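Side-chain contacts in Non-ribosomal peptide synthetase (Methanobrevibacter ruminantium, PDB 6VTJ), which probably releases a carrier-bound peptide by nicotinamide-dependent thioester reduction, its phosphopantetheine-bearing thiolation domain docked on a reductase domain: residues 344-349 against 408-413; 416-421 against 436-441; 320-325 against 478-483; 51-56 against 432-437. All blocks are in the same frame, centred on the assembly; numbering follows the deposited sequence.

Contact 1. Residues 344-349 against 408-413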
loop_
_atom_site.group_PDB
_atom_site.type_symbol
_atom_site.label_atom_id
_atom_site.label_comp_id
_atom_site.label_asym_id
_atom_site.label_seq_id
_atom_site.Cartn_x
_atom_site.Cartn_y
_atom_site.Cartn_z
ATOM N N LYS A 344 3.708 16.184 6.114
ATOM C CA LYS A 344 3.425 16.869 7.372
ATOM C C LYS A 344 4.719 17.225 8.088
ATOM O O LYS A 344 4.850 18.314 8.656
ATOM C CB LYS A 344 2.564 15.994 8.289
ATOM C CG LYS A 344 1.884 16.755 9.409
ATOM C CD LYS A 344 1.514 15.846 10.585
ATOM C CE LYS A 344 0.077 15.409 10.497
ATOM N NZ LYS A 344 -0.692 15.709 11.738
ATOM N N THR A 345 5.672 16.296 8.110
ATOM C CA THR A 345 6.945 16.598 8.754
ATOM C C THR A 345 7.637 17.754 8.052
ATOM O O THR A 345 8.178 18.655 8.710
ATOM C CB THR A 345 7.849 15.370 8.776
ATOM O OG1 THR A 345 7.395 14.470 9.789
ATOM C CG2 THR A 345 9.280 15.771 9.088
ATOM N N ILE A 346 7.617 17.752 6.714
ATOM C CA ILE A 346 8.254 18.849 5.986
ATOM C C ILE A 346 7.608 20.169 6.383
ATOM O O ILE A 346 8.290 21.189 6.587
ATOM C CB ILE A 346 8.185 18.607 4.464
ATOM C CG1 ILE A 346 9.245 17.610 4.020
ATOM C CG2 ILE A 346 8.366 19.893 3.710
ATOM C CD1 ILE A 346 9.048 17.121 2.593
ATOM N N LYS A 347 6.285 20.163 6.540
ATOM C CA LYS A 347 5.599 21.382 6.956
ATOM C C LYS A 347 6.005 21.786 8.374
ATOM O O LYS A 347 6.257 22.966 8.638
ATOM C CB LYS A 347 4.082 21.195 6.840
ATOM C CG LYS A 347 3.261 22.433 7.168
ATOM C CD LYS A 347 2.839 22.425 8.637
ATOM C CE LYS A 347 2.153 23.719 9.062
ATOM N NZ LYS A 347 1.834 23.701 10.521
ATOM N N LYS A 348 6.094 20.823 9.295
ATOM C CA LYS A 348 6.408 21.159 10.683
ATOM C C LYS A 348 7.811 21.745 10.795
ATOM O O LYS A 348 8.010 22.784 11.431
ATOM C CB LYS A 348 6.273 19.930 11.588
ATOM C CG LYS A 348 4.856 19.352 11.741
ATOM C CD LYS A 348 3.988 20.192 12.654
ATOM C CE LYS A 348 2.692 19.472 13.001
ATOM N NZ LYS A 348 2.933 18.101 13.544
ATOM N N LEU A 349 8.796 21.091 10.183
ATOM C CA LEU A 349 10.131 21.662 10.128
ATOM C C LEU A 349 10.181 22.932 9.293
ATOM O O LEU A 349 11.105 23.728 9.459
ATOM C CB LEU A 349 11.122 20.643 9.566
ATOM C CG LEU A 349 11.105 19.219 10.123
ATOM C CD1 LEU A 349 12.261 18.383 9.582
ATOM C CD2 LEU A 349 11.147 19.257 11.642
ATOM N N TYR A 408 2.453 28.688 5.045
ATOM C CA TYR A 408 3.333 27.867 5.877
ATOM C C TYR A 408 4.813 28.211 5.729
ATOM O O TYR A 408 5.614 27.779 6.566
ATOM C CB TYR A 408 3.130 26.380 5.573
ATOM C CG TYR A 408 1.755 25.870 5.921
ATOM C CD1 TYR A 408 1.040 26.397 6.996
ATOM C CD2 TYR A 408 1.168 24.868 5.173
ATOM C CE1 TYR A 408 -0.235 25.926 7.310
ATOM C CE2 TYR A 408 -0.095 24.393 5.475
ATOM C CZ TYR A 408 -0.791 24.922 6.541
ATOM O OH TYR A 408 -2.045 24.429 6.819
ATOM N N GLY A 409 5.202 28.939 4.682
ATOM C CA GLY A 409 6.578 29.398 4.553
ATOM C C GLY A 409 7.630 28.312 4.461
ATOM O O GLY A 409 8.768 28.524 4.902
ATOM N N ILE A 410 7.291 27.159 3.877
ATOM C CA ILE A 410 8.237 26.053 3.761
ATOM C C ILE A 410 9.298 26.390 2.721
ATOM O O ILE A 410 8.985 26.885 1.633
ATOM C CB ILE A 410 7.488 24.765 3.389
ATOM C CG1 ILE A 410 6.438 24.428 4.458
ATOM C CG2 ILE A 410 8.485 23.606 3.083
ATOM C CD1 ILE A 410 5.311 23.527 3.927
ATOM N N GLU A 411 10.563 26.116 3.051
ATOM C CA GLU A 411 11.704 26.503 2.224
ATOM C C GLU A 411 12.495 25.273 1.797
ATOM O O GLU A 411 12.658 24.327 2.576
ATOM C CB GLU A 411 12.645 27.477 2.982
ATOM C CG GLU A 411 12.073 28.889 3.194
ATOM C CD GLU A 411 13.058 29.833 3.890
ATOM N N GLU A 412 12.984 25.281 0.559
ATOM C CA GLU A 412 14.014 24.322 0.163
ATOM C C GLU A 412 15.352 24.818 0.687
ATOM O O GLU A 412 15.744 25.959 0.425
ATOM C CB GLU A 412 14.063 24.144 -1.351
ATOM C CG GLU A 412 15.118 23.116 -1.840
ATOM C CD GLU A 412 15.130 22.969 -3.366
ATOM O OE1 GLU A 412 14.158 23.403 -4.029
ATOM O OE2 GLU A 412 16.116 22.422 -3.909
ATOM N N VAL A 413 16.036 23.983 1.466
ATOM C CA VAL A 413 17.281 24.369 2.108
ATOM C C VAL A 413 18.340 23.363 1.685
ATOM O O VAL A 413 18.027 22.287 1.172
ATOM C CB VAL A 413 17.146 24.417 3.641
ATOM C CG1 VAL A 413 16.092 25.429 4.045
ATOM C CG2 VAL A 413 16.801 23.034 4.170
#
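K347 crosses over one face of the Y408 ring and packs on I410, where helix 338-349 of the Rossmann-like reductase domain meets the turn leading into strand 411-412. That strand pairs in parallel with 351-352, a short strand just past the same helix. Followed outward, K347 begins with CB, which sits 3.9 Å from CD1 of I410. K347 CG is set opposite the backbone N (chi1 -176°) and meets the ring at Y408 CD2, 3.8 Å away. A bend at chi2 (-94°) then lets the chain run across the ring, bringing K347 CE over one face, displaced to the rim, in a CH-pi contact 3.6 Å from Y408 CD1. K347 NZ ends as an off-centre cation-pi partner, 4.8 Å from the centroid of the Y408 ring, while its hydrogen bond goes to the backbone O of F490. A lysine suits this site because its long methylene chain can lie on an aromatic face and still deliver its charge to a carbonyl. With a serine in place of Y408, the outer K347 chain would probably lose the surface it rests on, leaving NZ held mainly by F490 and freer to swing. Deeper in, I410 is buried against V400 and L403 of helix 396-403. Its branched shape serves both neighbours on the helix: CD1 reaches K347, and I410 CG2 meets CG2 of I346 at 3.8 Å.

Contact 2. Residues 416-421 against 436-441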
loop_
_atom_site.group_PDB
_atom_site.type_symbol
_atom_site.label_atom_id
_atom_site.label_comp_id
_atom_site.label_asym_id
_atom_site.label_seq_id
_atom_site.Cartn_x
_atom_site.Cartn_y
_atom_site.Cartn_z
ATOM N N GLU A 416 23.144 20.581 4.573
ATOM C CA GLU A 416 23.665 20.878 5.905
ATOM C C GLU A 416 22.623 21.594 6.751
ATOM O O GLU A 416 22.386 21.234 7.915
ATOM C CB GLU A 416 24.937 21.723 5.797
ATOM C CG GLU A 416 25.398 22.333 7.125
ATOM C CD GLU A 416 25.861 21.283 8.148
ATOM O OE1 GLU A 416 26.029 20.088 7.793
ATOM O OE2 GLU A 416 26.054 21.664 9.321
ATOM N N GLU A 417 21.985 22.606 6.171
ATOM C CA GLU A 417 20.961 23.346 6.893
ATOM C C GLU A 417 19.818 22.431 7.315
ATOM O O GLU A 417 19.310 22.534 8.444
ATOM C CB GLU A 417 20.461 24.495 6.023
ATOM C CG GLU A 417 19.488 25.423 6.705
ATOM C CD GLU A 417 19.212 26.669 5.894
ATOM O OE1 GLU A 417 18.260 27.397 6.255
ATOM N N PHE A 418 19.418 21.536 6.417
ATOM C CA PHE A 418 18.340 20.598 6.701
ATOM C C PHE A 418 18.690 19.756 7.922
ATOM O O PHE A 418 17.824 19.429 8.732
ATOM C CB PHE A 418 18.081 19.696 5.493
ATOM C CG PHE A 418 16.930 18.749 5.680
ATOM C CD1 PHE A 418 15.624 19.205 5.611
ATOM C CD2 PHE A 418 17.153 17.405 5.923
ATOM C CE1 PHE A 418 14.562 18.337 5.783
ATOM C CE2 PHE A 418 16.097 16.531 6.095
ATOM C CZ PHE A 418 14.799 16.998 6.025
ATOM N N LYS A 419 19.968 19.410 8.045
ATOM C CA LYS A 419 20.439 18.611 9.168
ATOM C C LYS A 419 20.309 19.401 10.465
ATOM O O LYS A 419 19.846 18.878 11.478
ATOM C CB LYS A 419 21.893 18.187 8.953
ATOM C CG LYS A 419 22.321 16.992 9.788
ATOM C CD LYS A 419 23.832 16.826 9.781
ATOM C CE LYS A 419 24.494 17.742 10.797
ATOM N NZ LYS A 419 25.947 17.916 10.524
ATOM N N GLN A 420 20.719 20.665 10.424
ATOM C CA GLN A 420 20.642 21.532 11.592
ATOM C C GLN A 420 19.199 21.641 12.067
ATOM O O GLN A 420 18.923 21.586 13.265
ATOM C CB GLN A 420 21.199 22.919 11.269
ATOM C CG GLN A 420 22.712 23.022 11.379
ATOM C CD GLN A 420 23.241 24.357 10.893
ATOM O OE1 GLN A 420 22.595 25.392 11.057
ATOM N NE2 GLN A 420 24.423 24.339 10.288
ATOM N N ILE A 421 18.282 21.794 11.117
ATOM C CA ILE A 421 16.865 21.902 11.433
ATOM C C ILE A 421 16.342 20.569 11.953
ATOM O O ILE A 421 15.518 20.527 12.868
ATOM C CB ILE A 421 16.042 22.323 10.202
ATOM C CG1 ILE A 421 16.527 23.674 9.672
ATOM C CG2 ILE A 421 14.561 22.382 10.545
ATOM C CD1 ILE A 421 15.734 24.187 8.490
ATOM N N ALA A 436 8.373 6.475 8.173
ATOM C CA ALA A 436 8.710 6.142 6.802
ATOM C C ALA A 436 10.117 5.581 6.668
ATOM O O ALA A 436 10.661 5.570 5.556
ATOM C CB ALA A 436 8.552 7.376 5.914
ATOM N N ASP A 437 10.724 5.143 7.780
ATOM C CA ASP A 437 12.050 4.521 7.814
ATOM C C ASP A 437 13.168 5.484 7.420
ATOM O O ASP A 437 14.232 5.047 6.958
ATOM C CB ASP A 437 12.095 3.269 6.928
ATOM C CG ASP A 437 12.807 2.098 7.586
ATOM O OD1 ASP A 437 13.103 2.146 8.804
ATOM O OD2 ASP A 437 13.068 1.115 6.866
ATOM N N PHE A 438 12.953 6.787 7.597
ATOM C CA PHE A 438 13.982 7.775 7.299
ATOM C C PHE A 438 15.178 7.599 8.231
ATOM O O PHE A 438 15.053 7.153 9.376
ATOM C CB PHE A 438 13.382 9.188 7.419
ATOM C CG PHE A 438 14.365 10.327 7.294
ATOM C CD1 PHE A 438 15.153 10.730 8.377
ATOM C CD2 PHE A 438 14.444 11.058 6.114
ATOM C CE1 PHE A 438 16.046 11.808 8.259
ATOM C CE2 PHE A 438 15.319 12.128 5.994
ATOM C CZ PHE A 438 16.126 12.503 7.066
ATOM N N SER A 439 16.348 7.932 7.709
ATOM C CA SER A 439 17.549 8.141 8.494
ATOM C C SER A 439 18.326 9.258 7.827
ATOM O O SER A 439 18.431 9.290 6.597
ATOM C CB SER A 439 18.415 6.882 8.586
ATOM O OG SER A 439 19.783 7.234 8.707
ATOM N N ILE A 440 18.862 10.172 8.636
ATOM C CA ILE A 440 19.590 11.309 8.087
ATOM C C ILE A 440 20.736 10.858 7.188
ATOM O O ILE A 440 21.161 11.610 6.300
ATOM C CB ILE A 440 20.088 12.214 9.230
ATOM C CG1 ILE A 440 20.357 13.629 8.720
ATOM C CG2 ILE A 440 21.314 11.623 9.881
ATOM C CD1 ILE A 440 19.103 14.367 8.300
ATOM N N ASP A 441 21.224 9.627 7.367
ATOM C CA ASP A 441 22.298 9.103 6.531
ATOM C C ASP A 441 21.811 8.593 5.183
ATOM O O ASP A 441 22.636 8.381 4.286
ATOM C CB ASP A 441 23.037 7.978 7.258
ATOM C CG ASP A 441 23.661 8.435 8.552
ATOM O OD1 ASP A 441 24.049 9.623 8.627
ATOM O OD2 ASP A 441 23.775 7.604 9.486
#
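At the edge of the F418 ring, near its plane, F438 CZ comes to 4.1 Å from F418 CE2. F418 CE2 in turn approaches the F438 ring obliquely. In-plane at the F438 rim stands CD1 of I440, which also approaches F418 CE2 obliquely, at 4.3 Å; F443 meets the F438 ring with the planes at about 60°. The contact joins helix 415-423 to the loop that follows helix 431-435, whose C-terminus closes in a Schellman motif with D437 at positive phi. This turn ends the helix just before F438, whose CB then points toward helix 415-423, and phenylalanine suits both facing positions because each supplies a broad apolar surface to the other. F418 is buried, also touching V413 and N353, whereas K419 and I440, both partly exposed, make a further pairing. Only the aliphatic part of K419 takes part: K419 CG lies 4.0 Å from CG1 of I440, the two side chains crossing at about a right angle. A bend at chi3 (82°) then turns the chain back along its own helix, where NZ forms a weak salt bridge with E416 OE1. The same carboxylate accepts from Q420 NE2 through OE2, on its anti side. On the loop, S439 makes an ST turn that fixes the backbone beside I440: S439 OG accepts from D441 N at 3.1 Å.

Contact 3. Residues 320-325 against 478-483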
loop_
_atom_site.group_PDB
_atom_site.type_symbol
_atom_site.label_atom_id
_atom_site.label_comp_id
_atom_site.label_asym_id
_atom_site.label_seq_id
_atom_site.Cartn_x
_atom_site.Cartn_y
_atom_site.Cartn_z
ATOM N N ASN A 320 0.547 5.595 -5.549
ATOM C CA ASN A 320 0.326 6.485 -4.405
ATOM C C ASN A 320 -1.139 6.920 -4.415
ATOM O O ASN A 320 -1.512 7.901 -5.065
ATOM C CB ASN A 320 1.287 7.669 -4.495
ATOM C CG ASN A 320 1.143 8.664 -3.338
ATOM O OD1 ASN A 320 0.814 8.301 -2.208
ATOM N ND2 ASN A 320 1.416 9.925 -3.627
ATOM N N LEU A 321 -1.975 6.194 -3.659
ATOM C CA LEU A 321 -3.427 6.368 -3.682
ATOM C C LEU A 321 -3.817 7.643 -2.938
ATOM O O LEU A 321 -3.764 7.688 -1.701
ATOM C CB LEU A 321 -4.119 5.154 -3.068
ATOM C CG LEU A 321 -3.881 3.821 -3.778
ATOM C CD1 LEU A 321 -4.724 2.741 -3.150
ATOM C CD2 LEU A 321 -4.179 3.925 -5.272
ATOM N N MET A 322 -4.291 8.642 -3.674
ATOM C CA MET A 322 -4.518 9.978 -3.132
ATOM C C MET A 322 -5.988 10.389 -3.267
ATOM O O MET A 322 -6.825 9.666 -3.815
ATOM C CB MET A 322 -3.592 10.984 -3.825
ATOM C CG MET A 322 -2.153 10.903 -3.287
ATOM S SD MET A 322 -2.034 11.547 -1.603
ATOM C CE MET A 322 -1.754 10.095 -0.552
ATOM N N SER A 323 -6.277 11.588 -2.772
ATOM C CA SER A 323 -7.644 12.082 -2.643
ATOM C C SER A 323 -8.334 12.226 -3.993
ATOM O O SER A 323 -7.690 12.424 -5.034
ATOM C CB SER A 323 -7.637 13.438 -1.939
ATOM O OG SER A 323 -6.722 13.402 -0.871
ATOM N N ARG A 324 -9.668 12.152 -3.952
ATOM C CA ARG A 324 -10.484 12.287 -5.155
ATOM C C ARG A 324 -10.119 13.542 -5.927
ATOM O O ARG A 324 -9.891 14.614 -5.348
ATOM C CB ARG A 324 -11.977 12.329 -4.814
ATOM C CG ARG A 324 -12.539 11.000 -4.367
ATOM C CD ARG A 324 -14.038 10.922 -4.553
ATOM N NE ARG A 324 -14.785 11.810 -3.655
ATOM C CZ ARG A 324 -15.518 11.393 -2.625
ATOM N NH1 ARG A 324 -15.580 10.101 -2.342
ATOM N NH2 ARG A 324 -16.185 12.266 -1.867
ATOM N N TYR A 325 -10.063 13.390 -7.246
ATOM C CA TYR A 325 -9.878 14.538 -8.122
ATOM C C TYR A 325 -11.054 15.505 -8.031
ATOM O O TYR A 325 -10.867 16.734 -8.050
ATOM C CB TYR A 325 -9.697 14.059 -9.562
ATOM C CG TYR A 325 -9.421 15.185 -10.529
ATOM C CD1 TYR A 325 -8.199 15.848 -10.515
ATOM C CD2 TYR A 325 -10.379 15.594 -11.450
ATOM C CE1 TYR A 325 -7.936 16.897 -11.409
ATOM C CE2 TYR A 325 -10.124 16.637 -12.349
ATOM C CZ TYR A 325 -8.907 17.278 -12.328
ATOM O OH TYR A 325 -8.650 18.302 -13.218
ATOM N N LYS A 478 -4.826 21.997 -4.012
ATOM C CA LYS A 478 -5.523 22.818 -3.023
ATOM C C LYS A 478 -6.773 22.110 -2.528
ATOM O O LYS A 478 -7.031 22.072 -1.313
ATOM C CB LYS A 478 -5.861 24.191 -3.597
ATOM C CG LYS A 478 -4.655 25.087 -3.738
ATOM C CD LYS A 478 -5.007 26.390 -4.435
ATOM C CE LYS A 478 -3.758 27.208 -4.682
ATOM N NZ LYS A 478 -3.990 28.332 -5.642
ATOM N N ARG A 479 -7.533 21.496 -3.450
ATOM C CA ARG A 479 -8.669 20.682 -3.031
ATOM C C ARG A 479 -8.215 19.672 -1.994
ATOM O O ARG A 479 -8.808 19.558 -0.909
ATOM C CB ARG A 479 -9.313 19.970 -4.231
ATOM C CG ARG A 479 -10.011 20.898 -5.231
ATOM C CD ARG A 479 -11.056 20.166 -6.056
ATOM N NE ARG A 479 -10.467 19.290 -7.068
ATOM C CZ ARG A 479 -9.824 19.719 -8.153
ATOM N NH1 ARG A 479 -9.686 21.020 -8.383
ATOM N NH2 ARG A 479 -9.323 18.847 -9.018
ATOM N N LEU A 480 -7.089 19.010 -2.274
ATOM C CA LEU A 480 -6.611 17.957 -1.386
ATOM C C LEU A 480 -6.276 18.544 -0.025
ATOM O O LEU A 480 -6.756 18.069 1.021
ATOM C CB LEU A 480 -5.390 17.279 -2.014
ATOM C CG LEU A 480 -4.729 16.091 -1.313
ATOM C CD1 LEU A 480 -4.049 15.220 -2.332
ATOM C CD2 LEU A 480 -3.719 16.578 -0.263
ATOM N N PHE A 481 -5.528 19.643 -0.030
ATOM C CA PHE A 481 -5.104 20.186 1.244
ATOM C C PHE A 481 -6.274 20.847 1.956
ATOM O O PHE A 481 -6.360 20.761 3.190
ATOM C CB PHE A 481 -3.915 21.131 1.039
ATOM C CG PHE A 481 -2.643 20.405 0.672
ATOM C CD1 PHE A 481 -2.233 19.311 1.400
ATOM C CD2 PHE A 481 -1.903 20.782 -0.435
ATOM C CE1 PHE A 481 -1.085 18.623 1.061
ATOM C CE2 PHE A 481 -0.755 20.106 -0.782
ATOM C CZ PHE A 481 -0.341 19.023 -0.032
ATOM N N ASP A 482 -7.239 21.404 1.205
ATOM C CA ASP A 482 -8.380 22.002 1.891
ATOM C C ASP A 482 -9.073 20.942 2.720
ATOM O O ASP A 482 -9.401 21.162 3.898
ATOM C CB ASP A 482 -9.367 22.609 0.900
ATOM C CG ASP A 482 -8.904 23.941 0.335
ATOM O OD1 ASP A 482 -7.834 24.452 0.725
ATOM O OD2 ASP A 482 -9.629 24.476 -0.527
ATOM N N TYR A 483 -9.210 19.747 2.143
ATOM C CA TYR A 483 -9.906 18.697 2.863
ATOM C C TYR A 483 -9.164 18.379 4.152
ATOM O O TYR A 483 -9.752 18.375 5.245
ATOM C CB TYR A 483 -10.054 17.464 1.973
ATOM C CG TYR A 483 -10.732 16.330 2.666
ATOM C CD1 TYR A 483 -12.110 16.314 2.814
ATOM C CD2 TYR A 483 -9.999 15.271 3.194
ATOM C CE1 TYR A 483 -12.744 15.271 3.462
ATOM C CE2 TYR A 483 -10.626 14.226 3.854
ATOM C CZ TYR A 483 -12.002 14.239 3.981
ATOM O OH TYR A 483 -12.634 13.202 4.624
HETATM O O HOH W 1 -7.463 15.226 0.931
HETATM O O HOH W 2 -7.729 20.401 -10.976
#
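L480 closes on S323 in the tight, buried half of this contact, L480 CG lying 3.4 Å from S323 OG. Here the end of strand 313-322, a parallel strand of the Rossmann-type sheet, passes into a loop that packs on helix 474-485 near the chain's C-terminus. Serine suits the place because a small side chain permits the helix to come so near, with CA atoms of S323 and L480 6.1 Å apart. Its hydroxyl is still served: S323 OG donates to a water at 2.7 Å, and that water donates in turn to the backbone O of L480. M322 completes this half, M322 SD lying 4.3 Å from CD1 of L480, and M363 of strand 360-365 touches both. The outer half, formed by partly exposed residues, is polar and hydrated. R479 grips the single backbone O of Y325 side-on, with NE and NH2 each 2.8 Å from it, through bent bonds. Its guanidinium stands on edge to the Y325 ring, the planes 89° apart, with NH2 over one face in a cation-pi contact. Arginine suits the place because NE and NH2 can share one acceptor while the charged group meets the ring. A methionine in its place has neither donor nor charge, and the Y325 carbonyl and ring would probably be less firmly held against the helix. A second water accepts from R479 NH2 at 3.0 Å and lies 3.2 Å from Y325 OH.

Contact 4. Residues 51-56 against 432-437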
loop_
_atom_site.group_PDB
_atom_site.type_symbol
_atom_site.label_atom_id
_atom_site.label_comp_id
_atom_site.label_asym_id
_atom_site.label_seq_id
_atom_site.Cartn_x
_atom_site.Cartn_y
_atom_site.Cartn_z
ATOM N N LYS A 51 8.367 6.899 18.721
ATOM C CA LYS A 51 8.913 7.617 19.869
ATOM C C LYS A 51 10.153 6.917 20.390
ATOM O O LYS A 51 11.141 7.568 20.752
ATOM C CB LYS A 51 7.863 7.747 20.974
ATOM C CG LYS A 51 6.476 8.118 20.465
ATOM N N LEU A 52 10.121 5.584 20.432
ATOM C CA LEU A 52 11.309 4.823 20.797
ATOM C C LEU A 52 12.492 5.207 19.916
ATOM O O LEU A 52 13.595 5.479 20.413
ATOM C CB LEU A 52 11.023 3.323 20.697
ATOM C CG LEU A 52 12.266 2.457 20.877
ATOM C CD1 LEU A 52 12.839 2.689 22.248
ATOM C CD2 LEU A 52 11.925 1.006 20.707
ATOM N N ILE A 53 12.272 5.245 18.597
ATOM C CA ILE A 53 13.361 5.561 17.671
ATOM C C ILE A 53 13.860 6.979 17.908
ATOM O O ILE A 53 15.069 7.235 17.908
ATOM C CB ILE A 53 12.915 5.363 16.205
ATOM C CG1 ILE A 53 12.703 3.881 15.873
ATOM C CG2 ILE A 53 13.937 5.972 15.248
ATOM C CD1 ILE A 53 13.983 3.060 15.847
ATOM N N ILE A 54 12.942 7.925 18.095
ATOM C CA ILE A 54 13.355 9.302 18.343
ATOM C C ILE A 54 14.201 9.382 19.609
ATOM O O ILE A 54 15.232 10.059 19.639
ATOM C CB ILE A 54 12.125 10.224 18.416
ATOM C CG1 ILE A 54 11.435 10.284 17.053
ATOM C CG2 ILE A 54 12.521 11.633 18.892
ATOM C CD1 ILE A 54 10.028 10.827 17.110
ATOM N N GLU A 55 13.801 8.660 20.660
ATOM C CA GLU A 55 14.563 8.698 21.905
ATOM C C GLU A 55 15.953 8.099 21.727
ATOM O O GLU A 55 16.934 8.650 22.237
ATOM C CB GLU A 55 13.809 7.968 23.013
ATOM C CG GLU A 55 12.780 8.822 23.701
ATOM C CD GLU A 55 13.358 10.130 24.242
ATOM O OE1 GLU A 55 14.503 10.118 24.749
ATOM O OE2 GLU A 55 12.663 11.169 24.150
ATOM N N LEU A 56 16.063 6.978 21.005
ATOM C CA LEU A 56 17.386 6.410 20.739
ATOM C C LEU A 56 18.249 7.343 19.893
ATOM O O LEU A 56 19.476 7.368 20.057
ATOM C CB LEU A 56 17.264 5.054 20.047
ATOM C CG LEU A 56 16.671 3.921 20.877
ATOM C CD1 LEU A 56 16.136 2.812 19.985
ATOM C CD2 LEU A 56 17.712 3.392 21.873
ATOM N N GLY A 432 6.581 11.634 11.135
ATOM C CA GLY A 432 6.314 11.348 9.744
ATOM C C GLY A 432 7.493 10.661 9.108
ATOM O O GLY A 432 7.423 9.458 8.810
ATOM N N ILE A 433 8.617 11.373 8.991
ATOM C CA ILE A 433 9.712 10.773 8.242
ATOM C C ILE A 433 10.258 9.565 8.993
ATOM O O ILE A 433 10.750 8.614 8.369
ATOM C CB ILE A 433 10.812 11.803 7.926
ATOM C CG1 ILE A 433 11.310 12.484 9.197
ATOM C CG2 ILE A 433 10.307 12.833 6.943
ATOM C CD1 ILE A 433 12.493 13.371 8.947
ATOM N N ILE A 434 10.117 9.540 10.324
ATOM C CA ILE A 434 10.620 8.396 11.076
ATOM C C ILE A 434 9.798 7.159 10.758
ATOM O O ILE A 434 10.356 6.072 10.546
ATOM C CB ILE A 434 10.641 8.675 12.595
ATOM C CG1 ILE A 434 11.764 9.650 12.970
ATOM C CG2 ILE A 434 10.847 7.398 13.348
ATOM C CD1 ILE A 434 13.128 9.289 12.405
ATOM N N THR A 435 8.458 7.291 10.715
ATOM C CA THR A 435 7.683 6.075 10.472
ATOM C C THR A 435 7.793 5.632 9.024
ATOM O O THR A 435 7.372 4.514 8.696
ATOM C CB THR A 435 6.203 6.234 10.852
ATOM O OG1 THR A 435 5.613 7.287 10.093
ATOM C CG2 THR A 435 6.036 6.517 12.347
ATOM N N ALA A 436 8.373 6.475 8.173
ATOM C CA ALA A 436 8.710 6.142 6.802
ATOM C C ALA A 436 10.117 5.581 6.668
ATOM O O ALA A 436 10.661 5.570 5.556
ATOM C CB ALA A 436 8.552 7.376 5.914
ATOM N N ASP A 437 10.724 5.143 7.780
ATOM C CA ASP A 437 12.050 4.521 7.814
ATOM C C ASP A 437 13.168 5.484 7.420
ATOM O O ASP A 437 14.232 5.047 6.958
ATOM C CB ASP A 437 12.095 3.269 6.928
ATOM C CG ASP A 437 12.807 2.098 7.586
ATOM O OD1 ASP A 437 13.103 2.146 8.804
ATOM O OD2 ASP A 437 13.068 1.115 6.866
#
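I434 fits its two branches against two consecutive isoleucines of helix 46-58, one to each. I434 CG2 meets CG2 of I53 at 3.9 Å, and I434 CG1 lies 4.1 Å from CG1 of I54. The first torsion of I434 (chi1 -73°) sets CG2 opposite the backbone N and CG1 opposite the carbonyl carbon, spreading the fork across both partners. Beta-branched isoleucine suits such a site, because it has two apolar arms held close to the helix. No hydrogen bond crosses between the segments; the contact is purely apolar and buried. In the next shell, S50 and L57 of helix 46-58 also touch I434, while I53 is backed by V63 and I68. A polar tie flanks this patch, D437 OD1 accepting from the backbone N of D66; T435 also touches Y65 and the 4'-phosphopantetheine. The contact therefore joins carrier and reductase domains beside the prosthetic group, which lies by S46 at the start of helix 46-58, the helix commonly used by carrier proteins for partner recognition. Within the carrier's helical bundle, L52 and L56 turn to helix 15-28, L52 and I53 reach helix 65-70, and short helix 431-435 of the reductase side docks on I53 and I54.

Overall arrangement
Contacts 1, 2 and 4 form a chain of touching neighbours that runs from the reductase domain to the docked carrier. Contacts 1 and 2 have centres 13 Å apart and meet where V413 packs on F418; contacts 2 and 4, 12 Å apart, share A436 and D437. Contact 1 also reaches contact 4 directly, through a weak hydrogen bond between T345 OG1 and I433 N. Contact 3 stands apart, its centre 19 Å from that of contact 1, and touches none of the others. Even so, it lies near the 4'-phosphopantetheine: the side chain of M322 is about 7 Å from it, compared with about 9 Å for I434 and about 12 Å for F438.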